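PDB 5ZQI: alginate lyase AlgAT5 from Defluviitalea, which probably depolymerises alginate by beta-elimination, as a polysaccharide lyase of family 7 with a beta-sandwich fold. Local coordinates for residues L62-N74 against P119-Q131. Sequence-based numbering, arbitrary orientation.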
loop_
_atom_site.group_PDB
_atom_site.type_symbol
_atom_site.label_atom_id
_atom_site.label_comp_id
_atom_site.label_asym_id
_atom_site.label_seq_id
_atom_site.Cartn_x
_atom_site.Cartn_y
_atom_site.Cartn_z
ATOM N N LEU A 62 8.511 -11.748 0.148
ATOM C CA LEU A 62 8.459 -10.659 1.109
ATOM C C LEU A 62 8.396 -11.246 2.511
ATOM O O LEU A 62 7.854 -12.337 2.711
ATOM C CB LEU A 62 7.232 -9.773 0.871
ATOM C CG LEU A 62 7.088 -9.195 -0.530
ATOM C CD1 LEU A 62 5.735 -8.410 -0.540
ATOM C CD2 LEU A 62 8.226 -8.357 -0.971
ATOM N N ASP A 63 8.986 -10.531 3.474
ATOM C CA ASP A 63 8.916 -10.923 4.886
ATOM C C ASP A 63 7.546 -10.504 5.389
ATOM O O ASP A 63 7.327 -9.322 5.675
ATOM C CB ASP A 63 10.017 -10.258 5.700
ATOM C CG ASP A 63 9.979 -10.640 7.155
ATOM O OD1 ASP A 63 9.075 -11.399 7.552
ATOM O OD2 ASP A 63 10.857 -10.152 7.913
ATOM N N LEU A 64 6.621 -11.459 5.504
ATOM C CA LEU A 64 5.247 -11.149 5.875
ATOM C C LEU A 64 4.968 -11.315 7.358
ATOM O O LEU A 64 3.810 -11.187 7.789
ATOM C CB LEU A 64 4.277 -11.979 5.045
ATOM C CG LEU A 64 4.298 -11.720 3.539
ATOM C CD1 LEU A 64 3.300 -12.719 2.851
ATOM C CD2 LEU A 64 3.978 -10.292 3.181
ATOM N N THR A 65 6.003 -11.560 8.157
ATOM C CA THR A 65 5.853 -11.833 9.576
ATOM C C THR A 65 4.954 -10.825 10.277
ATOM O O THR A 65 4.064 -11.206 11.043
ATOM C CB THR A 65 7.233 -11.849 10.225
ATOM O OG1 THR A 65 8.073 -12.815 9.571
ATOM C CG2 THR A 65 7.143 -12.169 11.724
ATOM N N ASN A 66 5.216 -9.538 10.092
ATOM C CA ASN A 66 4.540 -8.478 10.829
ATOM C C ASN A 66 3.596 -7.718 9.909
ATOM O O ASN A 66 3.560 -6.487 9.899
ATOM C CB ASN A 66 5.558 -7.544 11.480
ATOM C CG ASN A 66 6.038 -8.058 12.799
ATOM O OD1 ASN A 66 5.337 -8.821 13.476
ATOM N ND2 ASN A 66 7.246 -7.670 13.173
ATOM N N TRP A 67 2.782 -8.474 9.175
ATOM C CA TRP A 67 1.728 -7.902 8.370
ATOM C C TRP A 67 0.486 -8.775 8.491
ATOM O O TRP A 67 0.565 -9.951 8.814
ATOM C CB TRP A 67 2.125 -7.824 6.901
ATOM C CG TRP A 67 3.293 -6.931 6.506
ATOM C CD1 TRP A 67 4.576 -7.310 6.269
ATOM C CD2 TRP A 67 3.245 -5.518 6.292
ATOM N NE1 TRP A 67 5.327 -6.219 5.902
ATOM C CE2 TRP A 67 4.529 -5.106 5.898
ATOM C CE3 TRP A 67 2.226 -4.566 6.365
ATOM C CZ2 TRP A 67 4.829 -3.793 5.629
ATOM C CZ3 TRP A 67 2.522 -3.249 6.093
ATOM C CH2 TRP A 67 3.808 -2.873 5.702
ATOM N N LYS A 68 -0.671 -8.190 8.187
ATOM C CA LYS A 68 -1.892 -8.934 7.889
ATOM C C LYS A 68 -2.435 -8.418 6.565
ATOM O O LYS A 68 -2.154 -7.275 6.180
ATOM C CB LYS A 68 -2.929 -8.831 9.002
ATOM C CG LYS A 68 -3.526 -7.509 9.268
ATOM C CD LYS A 68 -4.687 -7.637 10.287
ATOM C CE LYS A 68 -5.204 -6.292 10.699
ATOM N NZ LYS A 68 -6.368 -6.440 11.617
ATOM N N LEU A 69 -3.177 -9.268 5.858
ATOM C CA LEU A 69 -3.666 -8.963 4.515
ATOM C C LEU A 69 -5.179 -8.771 4.516
ATOM O O LEU A 69 -5.894 -9.607 5.073
ATOM C CB LEU A 69 -3.303 -10.090 3.550
ATOM C CG LEU A 69 -3.808 -9.960 2.113
ATOM C CD1 LEU A 69 -3.091 -8.882 1.355
ATOM C CD2 LEU A 69 -3.642 -11.320 1.400
ATOM N N THR A 70 -5.656 -7.686 3.890
ATOM C CA THR A 70 -7.072 -7.526 3.568
ATOM C C THR A 70 -7.298 -7.811 2.086
ATOM O O THR A 70 -6.552 -7.309 1.234
ATOM C CB THR A 70 -7.578 -6.134 3.909
ATOM O OG1 THR A 70 -7.325 -5.881 5.304
ATOM C CG2 THR A 70 -9.087 -6.012 3.590
ATOM N N LEU A 71 -8.316 -8.631 1.783
ATOM C CA LEU A 71 -8.655 -9.052 0.434
ATOM C C LEU A 71 -9.761 -8.216 -0.183
ATOM O O LEU A 71 -10.501 -7.503 0.504
ATOM C CB LEU A 71 -9.118 -10.509 0.461
ATOM C CG LEU A 71 -8.077 -11.573 0.808
ATOM C CD1 LEU A 71 -8.748 -12.931 1.060
ATOM C CD2 LEU A 71 -7.011 -11.701 -0.237
ATOM N N PRO A 72 -9.889 -8.288 -1.540
ATOM C CA PRO A 72 -11.014 -7.612 -2.206
ATOM C C PRO A 72 -12.252 -8.482 -2.413
ATOM O O PRO A 72 -13.163 -8.147 -3.187
ATOM C CB PRO A 72 -10.416 -7.211 -3.559
ATOM C CG PRO A 72 -9.452 -8.367 -3.833
ATOM C CD PRO A 72 -8.831 -8.710 -2.491
ATOM N N ILE A 73 -12.285 -9.615 -1.709
ATOM C CA ILE A 73 -13.366 -10.595 -1.808
ATOM C C ILE A 73 -13.718 -11.059 -0.402
ATOM O O ILE A 73 -13.089 -10.655 0.573
ATOM C CB ILE A 73 -13.008 -11.811 -2.698
ATOM C CG1 ILE A 73 -11.756 -12.469 -2.143
ATOM C CG2 ILE A 73 -12.842 -11.367 -4.149
ATOM C CD1 ILE A 73 -11.473 -13.856 -2.767
ATOM N N ASN A 74 -14.744 -11.926 -0.310
ATOM C CA ASN A 74 -15.110 -12.573 0.953
ATOM C C ASN A 74 -15.383 -11.556 2.056
ATOM O O ASN A 74 -14.983 -11.743 3.210
ATOM C CB ASN A 74 -14.031 -13.566 1.380
ATOM C CG ASN A 74 -13.782 -14.649 0.332
ATOM O OD1 ASN A 74 -14.639 -14.956 -0.498
ATOM N ND2 ASN A 74 -12.588 -15.203 0.352
ATOM N N PRO A 119 -12.208 -0.884 -2.977
ATOM C CA PRO A 119 -11.647 -2.216 -2.690
ATOM C C PRO A 119 -10.134 -2.217 -2.617
ATOM O O PRO A 119 -9.450 -1.370 -3.193
ATOM C CB PRO A 119 -12.122 -3.031 -3.890
ATOM C CG PRO A 119 -12.147 -2.007 -5.035
ATOM C CD PRO A 119 -12.552 -0.710 -4.405
ATOM N N ARG A 120 -9.616 -3.213 -1.905
ATOM C CA ARG A 120 -8.181 -3.307 -1.722
ATOM C C ARG A 120 -7.724 -4.755 -1.652
ATOM O O ARG A 120 -8.471 -5.652 -1.282
ATOM C CB ARG A 120 -7.720 -2.580 -0.446
ATOM C CG ARG A 120 -8.019 -3.322 0.826
ATOM C CD ARG A 120 -7.809 -2.448 2.034
ATOM N NE ARG A 120 -8.902 -1.517 2.256
ATOM C CZ ARG A 120 -8.776 -0.221 2.545
ATOM N NH1 ARG A 120 -7.590 0.360 2.592
ATOM N NH2 ARG A 120 -9.867 0.469 2.789
ATOM N N CYS A 121 -6.442 -4.944 -1.990
ATOM C CA CYS A 121 -5.667 -6.135 -1.630
ATOM C C CYS A 121 -4.392 -5.577 -1.005
ATOM O O CYS A 121 -3.485 -5.131 -1.730
ATOM C CB CYS A 121 -5.386 -7.016 -2.815
ATOM S SG CYS A 121 -4.679 -8.577 -2.236
ATOM N N GLU A 122 -4.375 -5.497 0.335
ATOM C CA GLU A 122 -3.456 -4.587 1.005
ATOM C C GLU A 122 -2.993 -5.124 2.342
ATOM O O GLU A 122 -3.799 -5.648 3.124
ATOM C CB GLU A 122 -4.140 -3.223 1.214
ATOM C CG GLU A 122 -3.154 -2.040 1.374
ATOM C CD GLU A 122 -3.841 -0.710 1.670
ATOM O OE1 GLU A 122 -4.924 -0.700 2.301
ATOM O OE2 GLU A 122 -3.313 0.361 1.271
ATOM N N LEU A 123 -1.690 -4.962 2.590
ATOM C CA LEU A 123 -1.079 -5.328 3.861
ATOM C C LEU A 123 -1.184 -4.186 4.882
ATOM O O LEU A 123 -1.006 -3.021 4.553
ATOM C CB LEU A 123 0.401 -5.702 3.657
ATOM C CG LEU A 123 0.691 -6.874 2.724
ATOM C CD1 LEU A 123 2.187 -6.896 2.373
ATOM C CD2 LEU A 123 0.266 -8.167 3.296
ATOM N N ARG A 124 -1.450 -4.552 6.138
ATOM C CA ARG A 124 -1.576 -3.651 7.282
ATOM C C ARG A 124 -0.540 -4.043 8.325
ATOM O O ARG A 124 -0.430 -5.216 8.685
ATOM C CB ARG A 124 -2.989 -3.741 7.837
ATOM C CG ARG A 124 -3.413 -2.736 8.918
ATOM C CD ARG A 124 -2.951 -3.133 10.317
ATOM N NE ARG A 124 -3.748 -2.393 11.307
ATOM C CZ ARG A 124 -3.265 -1.705 12.328
ATOM N NH1 ARG A 124 -4.111 -1.068 13.141
ATOM N NH2 ARG A 124 -1.965 -1.689 12.578
ATOM N N GLU A 125 0.231 -3.064 8.792
ATOM C CA GLU A 125 1.364 -3.336 9.661
ATOM C C GLU A 125 0.945 -3.921 11.000
ATOM O O GLU A 125 0.113 -3.354 11.697
ATOM C CB GLU A 125 2.127 -2.014 9.902
ATOM C CG GLU A 125 3.443 -2.218 10.638
ATOM C CD GLU A 125 4.064 -0.977 11.190
ATOM O OE1 GLU A 125 3.579 0.132 10.903
ATOM O OE2 GLU A 125 5.095 -1.108 11.892
ATOM N N MET A 126 1.606 -4.983 11.394
ATOM C CA MET A 126 1.466 -5.638 12.682
ATOM C C MET A 126 2.798 -5.665 13.413
ATOM O O MET A 126 3.809 -5.164 12.911
ATOM C CB MET A 126 0.953 -7.064 12.451
ATOM C CG MET A 126 -0.378 -7.098 11.647
ATOM S SD MET A 126 -1.818 -6.389 12.487
ATOM C CE MET A 126 -2.197 -7.679 13.653
ATOM N N THR A 127 2.783 -6.254 14.613
ATOM C CA THR A 127 3.975 -6.409 15.434
ATOM C C THR A 127 3.816 -7.685 16.237
ATOM O O THR A 127 2.732 -8.286 16.280
ATOM C CB THR A 127 4.188 -5.173 16.313
ATOM O OG1 THR A 127 5.506 -5.207 16.881
ATOM C CG2 THR A 127 3.145 -5.091 17.401
ATOM N N ASN A 128 4.925 -8.117 16.844
ATOM C CA ASN A 128 4.960 -9.294 17.710
ATOM C C ASN A 128 4.478 -10.545 16.969
ATOM O O ASN A 128 3.441 -11.138 17.281
ATOM C CB ASN A 128 4.128 -9.047 18.975
ATOM C CG ASN A 128 4.308 -10.105 20.023
ATOM O OD1 ASN A 128 5.344 -10.774 20.083
ATOM N ND2 ASN A 128 3.301 -10.259 20.862
ATOM N N ASP A 129 5.273 -10.953 15.984
ATOM C CA ASP A 129 4.978 -12.167 15.224
ATOM C C ASP A 129 3.652 -12.053 14.484
ATOM O O ASP A 129 2.980 -13.054 14.216
ATOM C CB ASP A 129 4.973 -13.388 16.148
ATOM C CG ASP A 129 5.094 -14.690 15.406
ATOM O OD1 ASP A 129 5.613 -14.676 14.269
ATOM O OD2 ASP A 129 4.674 -15.730 15.964
ATOM N N GLY A 130 3.272 -10.833 14.131
ATOM C CA GLY A 130 2.055 -10.604 13.399
ATOM C C GLY A 130 0.785 -10.704 14.194
ATOM O O GLY A 130 -0.290 -10.712 13.595
ATOM N N GLN A 131 0.856 -10.746 15.515
ATOM C CA GLN A 131 -0.321 -10.960 16.333
ATOM C C GLN A 131 -0.943 -9.683 16.867
ATOM O O GLN A 131 -2.145 -9.693 17.161
ATOM C CB GLN A 131 0.008 -11.863 17.525
ATOM C CG GLN A 131 0.543 -13.213 17.120
ATOM C CD GLN A 131 -0.362 -13.923 16.141
ATOM O OE1 GLN A 131 -1.511 -14.210 16.444
ATOM N NE2 GLN A 131 0.140 -14.162 14.931
HETATM O O HOH W 1 4.446 -14.051 11.893
HETATM O O HOH W 2 8.163 -10.347 15.101
HETATM O O HOH W 3 7.540 -7.501 16.424
HETATM O O HOH W 4 -0.905 -11.029 10.918
HETATM O O HOH W 5 -5.152 -4.084 5.121
HETATM O O HOH W 6 -11.349 -4.736 -0.018
#
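Trp67 lays the CE3 corner of its indole against Leu123, 3.5 Å from CE3 to Leu123 CB, in the PL7 beta-sandwich. Strands 67-70 and 120-127 pair antiparallel in one of its two sheets. Residues 120-124 fit the R-x-E-L-R motif of PL7 lyases. Leu123 CD1 lies over one indole face, offset toward the rim, and also meets Leu64 CD2. Trp67 CG is anti to the carbonyl carbon (chi1 -64°), which brings CE3 to Leu123 CB and Arg124 C. Leu69 CD1 fills in beside Leu123 CD2 and Cys121 SG. This side packs on the other sheet, Trp67 and Leu123 on Leu264, Trp67 also on Val266, Leu123 on Phe104. Glu125 sits here too, bonded to His268 and Trp136.

Lys68 and Thr70 share the other face with Arg124 and Glu122, probably the substrate-binding side, as in PL7 relatives. Lys68 runs extended alongside Arg124, CE 3.9 Å from Arg124 CD. Met126 folds across the lysine chain, its SD 3.8 Å from Lys68 CG. Lys68 NZ reaches Glu78 in a salt bridge. Arg124 NH2 bonds to Glu125 O and Ala134 O. Glu122 OE1 receives Arg120 NH1 and Lys238 NZ; Gln165 NE2 binds OE2.

Lys68 with Arg124 and Thr70 with Glu122 are doubly hydrogen-bonded backbone pairs. Next to Trp67, Asn66 O takes Met126 N. At the type I' turn 128-131, Gly130 N donates to Asn66 OD1 in the carbonyl plane, at 3.0 Å.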